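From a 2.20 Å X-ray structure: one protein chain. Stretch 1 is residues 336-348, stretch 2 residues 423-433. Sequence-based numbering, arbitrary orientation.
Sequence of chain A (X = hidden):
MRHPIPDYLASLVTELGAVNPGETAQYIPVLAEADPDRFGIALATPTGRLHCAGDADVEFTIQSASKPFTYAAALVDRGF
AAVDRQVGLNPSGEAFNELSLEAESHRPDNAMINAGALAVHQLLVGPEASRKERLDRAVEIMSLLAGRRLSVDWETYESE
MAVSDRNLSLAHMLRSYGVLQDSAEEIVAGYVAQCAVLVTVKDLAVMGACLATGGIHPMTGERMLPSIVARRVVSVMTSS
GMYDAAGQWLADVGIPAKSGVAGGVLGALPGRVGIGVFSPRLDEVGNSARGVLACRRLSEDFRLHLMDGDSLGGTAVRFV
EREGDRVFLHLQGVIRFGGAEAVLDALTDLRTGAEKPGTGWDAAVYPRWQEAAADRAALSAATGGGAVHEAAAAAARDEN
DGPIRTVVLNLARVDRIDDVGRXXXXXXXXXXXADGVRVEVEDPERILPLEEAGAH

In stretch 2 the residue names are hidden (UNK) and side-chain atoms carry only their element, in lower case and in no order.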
ATOM      1  N   ARG A 336      10.393   6.834   8.598  1.00 23.70           N
ATOM      2  CA  ARG A 336       9.751   7.791   7.711  1.00 24.23           C
ATOM      3  C   ARG A 336       8.667   8.441   8.567  1.00 23.82           C
ATOM      4  O   ARG A 336       8.802   8.485   9.790  1.00 24.81           O
ATOM      5  CB  ARG A 336       9.159   7.070   6.499  1.00 27.39           C
ATOM      6  CG  ARG A 336      10.233   6.404   5.633  1.00 32.35           C
ATOM      7  CD  ARG A 336       9.650   5.429   4.621  1.00 37.75           C
ATOM      8  NE  ARG A 336       9.479   5.993   3.283  1.00 43.57           N
ATOM      9  CZ  ARG A 336       8.677   7.008   2.987  1.00 49.57           C
ATOM     10  NH1 ARG A 336       7.967   7.586   3.940  1.00 54.70           N
ATOM     11  NH2 ARG A 336       8.569   7.434   1.736  1.00 48.55           N
ATOM     12  N   PHE A 337       7.596   8.939   7.961  1.00 20.43           N
ATOM     13  CA  PHE A 337       6.553   9.577   8.758  1.00 19.43           C
ATOM     14  C   PHE A 337       6.069   8.713   9.919  1.00 20.93           C
ATOM     15  O   PHE A 337       6.056   9.156  11.065  1.00 19.03           O
ATOM     16  CB  PHE A 337       5.338   9.941   7.912  1.00 17.44           C
ATOM     17  CG  PHE A 337       4.227  10.557   8.717  1.00 21.58           C
ATOM     18  CD1 PHE A 337       4.258  11.912   9.050  1.00 21.40           C
ATOM     19  CD2 PHE A 337       3.190   9.770   9.210  1.00 20.72           C
ATOM     20  CE1 PHE A 337       3.268  12.470   9.866  1.00 24.10           C
ATOM     21  CE2 PHE A 337       2.198  10.321  10.030  1.00 21.27           C
ATOM     22  CZ  PHE A 337       2.238  11.672  10.357  1.00 22.07           C
ATOM     23  N   GLY A 338       5.661   7.485   9.604  1.00 20.93           N
ATOM     24  CA  GLY A 338       5.152   6.572  10.612  1.00 19.06           C
ATOM     25  C   GLY A 338       5.985   6.416  11.869  1.00 20.48           C
ATOM     26  O   GLY A 338       5.465   6.520  12.984  1.00 22.45           O
ATOM     27  N   GLY A 339       7.273   6.143  11.695  1.00 18.17           N
ATOM     28  CA  GLY A 339       8.149   5.977  12.839  1.00 16.29           C
ATOM     29  C   GLY A 339       8.399   7.288  13.563  1.00 16.62           C
ATOM     30  O   GLY A 339       8.431   7.325  14.792  1.00 16.72           O
ATOM     31  N   ALA A 340       8.571   8.366  12.804  1.00 16.52           N
ATOM     32  CA  ALA A 340       8.823   9.675  13.395  1.00 23.00           C
ATOM     33  C   ALA A 340       7.653  10.128  14.271  1.00 28.05           C
ATOM     34  O   ALA A 340       7.855  10.728  15.324  1.00 28.87           O
ATOM     35  CB  ALA A 340       9.091  10.700  12.298  1.00 21.88           C
ATOM     36  N   GLU A 341       6.433   9.840  13.826  1.00 29.18           N
ATOM     37  CA  GLU A 341       5.231  10.203  14.574  1.00 28.77           C
ATOM     38  C   GLU A 341       5.304   9.517  15.936  1.00 26.34           C
ATOM     39  O   GLU A 341       4.998  10.116  16.967  1.00 24.85           O
ATOM     40  CB  GLU A 341       3.984   9.736  13.807  1.00 29.93           C
ATOM     41  CG  GLU A 341       2.634  10.218  14.354  1.00 30.99           C
ATOM     42  CD  GLU A 341       2.224   9.534  15.651  1.00 28.59           C
ATOM     43  OE1 GLU A 341       2.469   8.318  15.791  1.00 24.17           O
ATOM     44  OE2 GLU A 341       1.639  10.211  16.523  1.00 30.69           O
ATOM     45  N   ALA A 342       5.726   8.256  15.924  1.00 22.96           N
ATOM     46  CA  ALA A 342       5.851   7.469  17.143  1.00 21.18           C
ATOM     47  C   ALA A 342       6.954   8.027  18.036  1.00 22.21           C
ATOM     48  O   ALA A 342       6.806   8.073  19.257  1.00 23.87           O
ATOM     49  CB  ALA A 342       6.141   6.020  16.796  1.00 19.73           C
ATOM     50  N   VAL A 343       8.061   8.445  17.427  1.00 18.94           N
ATOM     51  CA  VAL A 343       9.173   9.007  18.187  1.00 20.17           C
ATOM     52  C   VAL A 343       8.724  10.290  18.883  1.00 18.91           C
ATOM     53  O   VAL A 343       9.023  10.504  20.055  1.00 19.17           O
ATOM     54  CB  VAL A 343      10.381   9.305  17.277  1.00 23.31           C
ATOM     55  CG1 VAL A 343      11.484  10.002  18.073  1.00 22.46           C
ATOM     56  CG2 VAL A 343      10.907   8.003  16.691  1.00 23.43           C
ATOM     57  N   LEU A 344       7.995  11.135  18.163  1.00 16.39           N
ATOM     58  CA  LEU A 344       7.497  12.376  18.741  1.00 18.80           C
ATOM     59  C   LEU A 344       6.536  12.087  19.897  1.00 19.20           C
ATOM     60  O   LEU A 344       6.484  12.840  20.874  1.00 20.72           O
ATOM     61  CB  LEU A 344       6.796  13.216  17.674  1.00 17.49           C
ATOM     62  CG  LEU A 344       7.729  13.803  16.613  1.00 22.46           C
ATOM     63  CD1 LEU A 344       6.908  14.570  15.582  1.00 22.22           C
ATOM     64  CD2 LEU A 344       8.755  14.721  17.281  1.00 20.70           C
ATOM     65  N   ASP A 345       5.772  11.006  19.782  1.00 16.63           N
ATOM     66  CA  ASP A 345       4.836  10.625  20.835  1.00 18.71           C
ATOM     67  C   ASP A 345       5.627  10.216  22.074  1.00 20.06           C
ATOM     68  O   ASP A 345       5.217  10.489  23.199  1.00 21.34           O
ATOM     69  CB  ASP A 345       3.958   9.449  20.391  1.00 19.37           C
ATOM     70  CG  ASP A 345       2.898   9.851  19.378  1.00 21.13           C
ATOM     71  OD1 ASP A 345       2.277   8.943  18.784  1.00 22.07           O
ATOM     72  OD2 ASP A 345       2.681  11.065  19.176  1.00 22.51           O
ATOM     73  N   ALA A 346       6.757   9.547  21.862  1.00 18.44           N
ATOM     74  CA  ALA A 346       7.588   9.113  22.980  1.00 21.63           C
ATOM     75  C   ALA A 346       8.193  10.341  23.648  1.00 22.90           C
ATOM     76  O   ALA A 346       8.178  10.463  24.872  1.00 25.58           O
ATOM     77  CB  ALA A 346       8.695   8.174  22.497  1.00 17.77           C
ATOM     78  N   LEU A 347       8.716  11.254  22.838  1.00 21.73           N
ATOM     79  CA  LEU A 347       9.313  12.468  23.368  1.00 20.80           C
ATOM     80  C   LEU A 347       8.287  13.263  24.163  1.00 22.46           C
ATOM     81  O   LEU A 347       8.559  13.704  25.280  1.00 23.67           O
ATOM     82  CB  LEU A 347       9.876  13.322  22.233  1.00 20.58           C
ATOM     83  CG  LEU A 347      11.054  12.697  21.478  1.00 20.82           C
ATOM     84  CD1 LEU A 347      11.515  13.648  20.399  1.00 21.77           C
ATOM     85  CD2 LEU A 347      12.193  12.392  22.442  1.00 19.42           C
ATOM     86  N   THR A 348       7.103  13.439  23.591  1.00 21.66           N
ATOM     87  CA  THR A 348       6.043  14.182  24.262  1.00 24.06           C
ATOM     88  C   THR A 348       5.600  13.490  25.547  1.00 22.62           C
ATOM     89  O   THR A 348       5.348  14.146  26.562  1.00 21.93           O
ATOM     90  CB  THR A 348       4.814  14.359  23.340  1.00 28.15           C
ATOM     91  OG1 THR A 348       5.147  15.256  22.276  1.00 35.41           O
ATOM     92  CG2 THR A 348       3.641  14.938  24.111  1.00 35.18           C
ATOM     93  N   UNK A 423      13.148  15.824   9.612  1.00 24.87           N
ATOM     94  CA  UNK A 423      12.663  17.152   9.976  1.00 24.13           C
ATOM     95  C   UNK A 423      11.811  17.101  11.247  1.00 24.74           C
ATOM     96  O   UNK A 423      11.896  17.986  12.101  1.00 25.01           O
ATOM     97  c   UNK A 423      11.831  17.735   8.833  1.00 29.20           C
ATOM     98  c   UNK A 423      11.064  18.998   9.194  1.00 37.69           C
ATOM     99  c   UNK A 423       8.085  18.285   7.053  1.00 59.57           C
ATOM    100  n   UNK A 423       9.100  18.246   7.910  1.00 55.89           N
ATOM    101  c   UNK A 423      10.045  19.340   8.121  1.00 46.68           C
ATOM    102  n   UNK A 423       7.282  17.237   6.927  1.00 57.48           N
ATOM    103  n   UNK A 423       7.874  19.369   6.319  1.00 63.65           N
ATOM    104  N   UNK A 424      10.983  16.069  11.367  1.00 23.03           N
ATOM    105  CA  UNK A 424      10.126  15.919  12.536  1.00 22.56           C
ATOM    106  C   UNK A 424      10.935  15.684  13.810  1.00 24.21           C
ATOM    107  O   UNK A 424      10.673  16.306  14.835  1.00 25.39           O
ATOM    108  c   UNK A 424       9.136  14.765  12.326  1.00 20.71           C
ATOM    109  c   UNK A 424       8.040  15.017  11.285  1.00 21.30           C
ATOM    110  c   UNK A 424       7.145  16.149  11.765  1.00 19.85           C
ATOM    111  c   UNK A 424       7.221  13.750  11.060  1.00 18.89           C
ATOM    112  N   UNK A 425      11.919  14.793  13.745  1.00 23.98           N
ATOM    113  CA  UNK A 425      12.743  14.495  14.913  1.00 24.46           C
ATOM    114  C   UNK A 425      13.602  15.693  15.334  1.00 27.40           C
ATOM    115  O   UNK A 425      13.801  15.933  16.527  1.00 30.80           O
ATOM    116  c   UNK A 425      12.788  12.033  14.467  1.00 24.76           C
ATOM    117  c   UNK A 425      14.637  13.098  15.799  1.00 23.54           C
ATOM    118  c   UNK A 425      13.580  10.761  14.202  1.00 24.22           C
ATOM    119  c   UNK A 425      13.651  13.284  14.647  1.00 22.72           C
ATOM    120  N   UNK A 426      14.107  16.442  14.358  1.00 25.38           N
ATOM    121  CA  UNK A 426      14.935  17.609  14.648  1.00 26.08           C
ATOM    122  C   UNK A 426      14.106  18.639  15.417  1.00 25.97           C
ATOM    123  O   UNK A 426      14.595  19.275  16.352  1.00 25.69           O
ATOM    124  c   UNK A 426      15.466  18.219  13.345  1.00 22.70           C
ATOM    125  N   UNK A 427      12.851  18.792  15.012  1.00 25.15           N
ATOM    126  CA  UNK A 427      11.929  19.724  15.656  1.00 27.10           C
ATOM    127  C   UNK A 427      11.611  19.251  17.072  1.00 26.00           C
ATOM    128  O   UNK A 427      11.572  20.047  18.011  1.00 26.78           O
ATOM    129  c   UNK A 427       9.542  20.680  15.473  1.00 30.89           C
ATOM    130  o   UNK A 427      10.513  22.708  14.681  1.00 32.06           O
ATOM    131  c   UNK A 427       9.948  22.136  15.635  1.00 32.28           C
ATOM    132  o   UNK A 427       9.689  22.714  16.709  1.00 32.84           O
ATOM    133  c   UNK A 427      10.636  19.823  14.843  1.00 29.50           C
ATOM    134  N   UNK A 428      11.375  17.950  17.221  1.00 23.77           N
ATOM    135  CA  UNK A 428      11.077  17.403  18.532  1.00 21.87           C
ATOM    136  C   UNK A 428      12.237  17.626  19.486  1.00 23.78           C
ATOM    137  O   UNK A 428      12.034  17.910  20.664  1.00 23.85           O
ATOM    138  N   UNK A 429      13.458  17.494  18.973  1.00 21.95           N
ATOM    139  CA  UNK A 429      14.661  17.690  19.770  1.00 22.91           C
ATOM    140  C   UNK A 429      14.798  19.153  20.198  1.00 24.57           C
ATOM    141  O   UNK A 429      15.133  19.438  21.347  1.00 24.38           O
ATOM    142  c   UNK A 429      17.181  17.757  19.677  1.00 20.85           C
ATOM    143  c   UNK A 429      15.945  15.744  18.863  1.00 21.43           C
ATOM    144  c   UNK A 429      15.917  17.261  18.982  1.00 22.39           C
ATOM    145  N   UNK A 430      14.532  20.073  19.277  1.00 22.60           N
ATOM    146  CA  UNK A 430      14.620  21.498  19.580  1.00 25.19           C
ATOM    147  C   UNK A 430      13.668  21.860  20.708  1.00 26.24           C
ATOM    148  O   UNK A 430      14.019  22.620  21.605  1.00 27.19           O
ATOM    149  c   UNK A 430      15.416  22.380  17.313  1.00 36.82           C
ATOM    150  c   UNK A 430      15.017  23.100  16.026  1.00 43.96           C
ATOM    151  n   UNK A 430      12.657  21.804  13.528  1.00 52.27           N
ATOM    152  n   UNK A 430      13.912  22.420  15.352  1.00 50.70           N
ATOM    153  n   UNK A 430      14.491  23.153  13.252  1.00 59.57           N
ATOM    154  c   UNK A 430      14.290  22.337  18.340  1.00 28.23           C
ATOM    155  c   UNK A 430      13.687  22.461  14.045  1.00 53.35           C
ATOM    156  N   UNK A 431      12.462  21.304  20.656  1.00 26.64           N
ATOM    157  CA  UNK A 431      11.449  21.569  21.666  1.00 26.04           C
ATOM    158  C   UNK A 431      11.839  20.987  23.019  1.00 28.39           C
ATOM    159  O   UNK A 431      11.613  21.614  24.054  1.00 30.03           O
ATOM    160  n   UNK A 431       6.250  23.028  16.934  1.00 24.94           N
ATOM    161  c   UNK A 431       6.538  22.220  17.947  1.00 27.12           C
ATOM    162  c   UNK A 431      10.098  21.019  21.200  1.00 24.84           C
ATOM    163  c   UNK A 431       9.610  21.710  19.931  1.00 26.90           C
ATOM    164  n   UNK A 431       7.798  22.090  18.351  1.00 26.46           N
ATOM    165  n   UNK A 431       5.567  21.567  18.571  1.00 26.68           N
ATOM    166  c   UNK A 431       8.233  21.263  19.474  1.00 25.32           C
ATOM    167  N   UNK A 432      12.423  19.792  23.014  1.00 27.33           N
ATOM    168  CA  UNK A 432      12.865  19.168  24.255  1.00 26.54           C
ATOM    169  C   UNK A 432      13.866  20.117  24.899  1.00 27.42           C
ATOM    170  O   UNK A 432      13.805  20.385  26.102  1.00 26.22           O
ATOM    171  c   UNK A 432      12.809  16.547  24.319  1.00 30.09           C
ATOM    172  c   UNK A 432      13.558  17.833  23.979  1.00 28.92           C
ATOM    173  c   UNK A 432      12.401  16.567  25.782  1.00 29.47           C
ATOM    174  c   UNK A 432      13.700  15.349  24.030  1.00 26.68           C
ATOM    175  N   UNK A 433      14.786  20.620  24.077  1.00 25.22           N
ATOM    176  CA  UNK A 433      15.810  21.543  24.536  1.00 27.19           C
ATOM    177  C   UNK A 433      15.181  22.825  25.061  1.00 25.86           C
ATOM    178  O   UNK A 433      15.646  23.387  26.050  1.00 27.96           O
ATOM    179  n   UNK A 433      19.748  20.604  21.912  1.00 30.82           N
ATOM    180  o   UNK A 433      18.046  21.480  20.730  1.00 30.27           O
ATOM    181  c   UNK A 433      17.545  20.639  22.916  1.00 24.86           C
ATOM    182  c   UNK A 433      18.472  20.947  21.757  1.00 31.66           C
ATOM    183  c   UNK A 433      16.783  21.856  23.396  1.00 25.31           C
TER

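Position 423 carries seven side-chain atoms: three carbons, a nitrogen, then a carbon bearing two more nitrogens. This is a guanidinium on a long arm, and it touches nothing on stretch 1. The residue is arginine, R423.

Position 424 has four carbons, forked at the second. One tip of the fork touches A340 and F337. The CB of position 424 lies 4.0 Å from L344 CD1. A fork at the second carbon means leucine, L424, with chi1 m and chi2 t. L424 CD1 lies 3.8 Å from A340 CB and 4.0 Å from F337 CD1, and it meets the F337 ring obliquely.

Position 425 also has four carbons, but the fork is at the first, and one arm is two carbons long. The first carbon of that longer arm touches V343 and, more loosely, A340. The residue is isoleucine, I425. I425 CG1 lies 4.3 Å from V343 CG1 and 4.5 Å from A340 CB. The CA-to-CB bond points sideways, but the end of the side chain comes nearer to stretch 1.

Position 426 shows one carbon and no more. It points away from stretch 1 and makes no contact there. It is alanine, A426.

Position 427 has three carbons, the third carrying two oxygens. The side chain makes no contact with stretch 1. This carboxylate is glutamate, E427. Its end leads away from stretch 1, so its charge stays outside the contact.

Position 428 has no side-chain atoms. Its CA lies 3.8 Å from L344 CD2, and its backbone C lies 4.1 Å from L347 CD1. It is glycine, G428. An ideal CB here would point toward stretch 1 and sit 2.6 Å from L344 CD2, a clash. It would also be a tight 3.1 Å from L347 CD1.

Position 429 has three carbons, the first carrying the other two. It points away, with no close contact to stretch 1. It is valine, V429.

Position 430 repeats the pattern of three carbons, a nitrogen, and a carbon with two nitrogens. It is out of reach of stretch 1. It is arginine, R430. R430 NH2 forms a salt bridge with E427 OE1 at 2.6 Å.

Position 431 has the same atoms and is also out of reach. It is arginine, R431. R431 NE donates a hydrogen bond to E427 OE2 at 2.6 Å, within a salt bridge.

Position 432 has four carbons, forked at the second, and points toward stretch 1. One tip of the fork touches L347. It is leucine, L432. L432 CD1 lies 3.7 Å from L347 CD2. The chi1 of -106° lies between wells.

Position 433 has three carbons, the third carrying one oxygen and one nitrogen. It is out of reach of stretch 1. This exposed amide is glutamine, Q433.

The two helices run nearly parallel, at 10°, with axes 9.3 Å apart at closest approach. No hydrogen bond links them. Apolar packing holds the contact, which buries 433 Å² in total. L424 and L347 have the largest covered areas. G428 leaves its backbone bare, and L344 packs against it, with L344 CD2 also 3.5 Å from L424 O.

Stretch 2 423-433: RLIAEGVRRLQ
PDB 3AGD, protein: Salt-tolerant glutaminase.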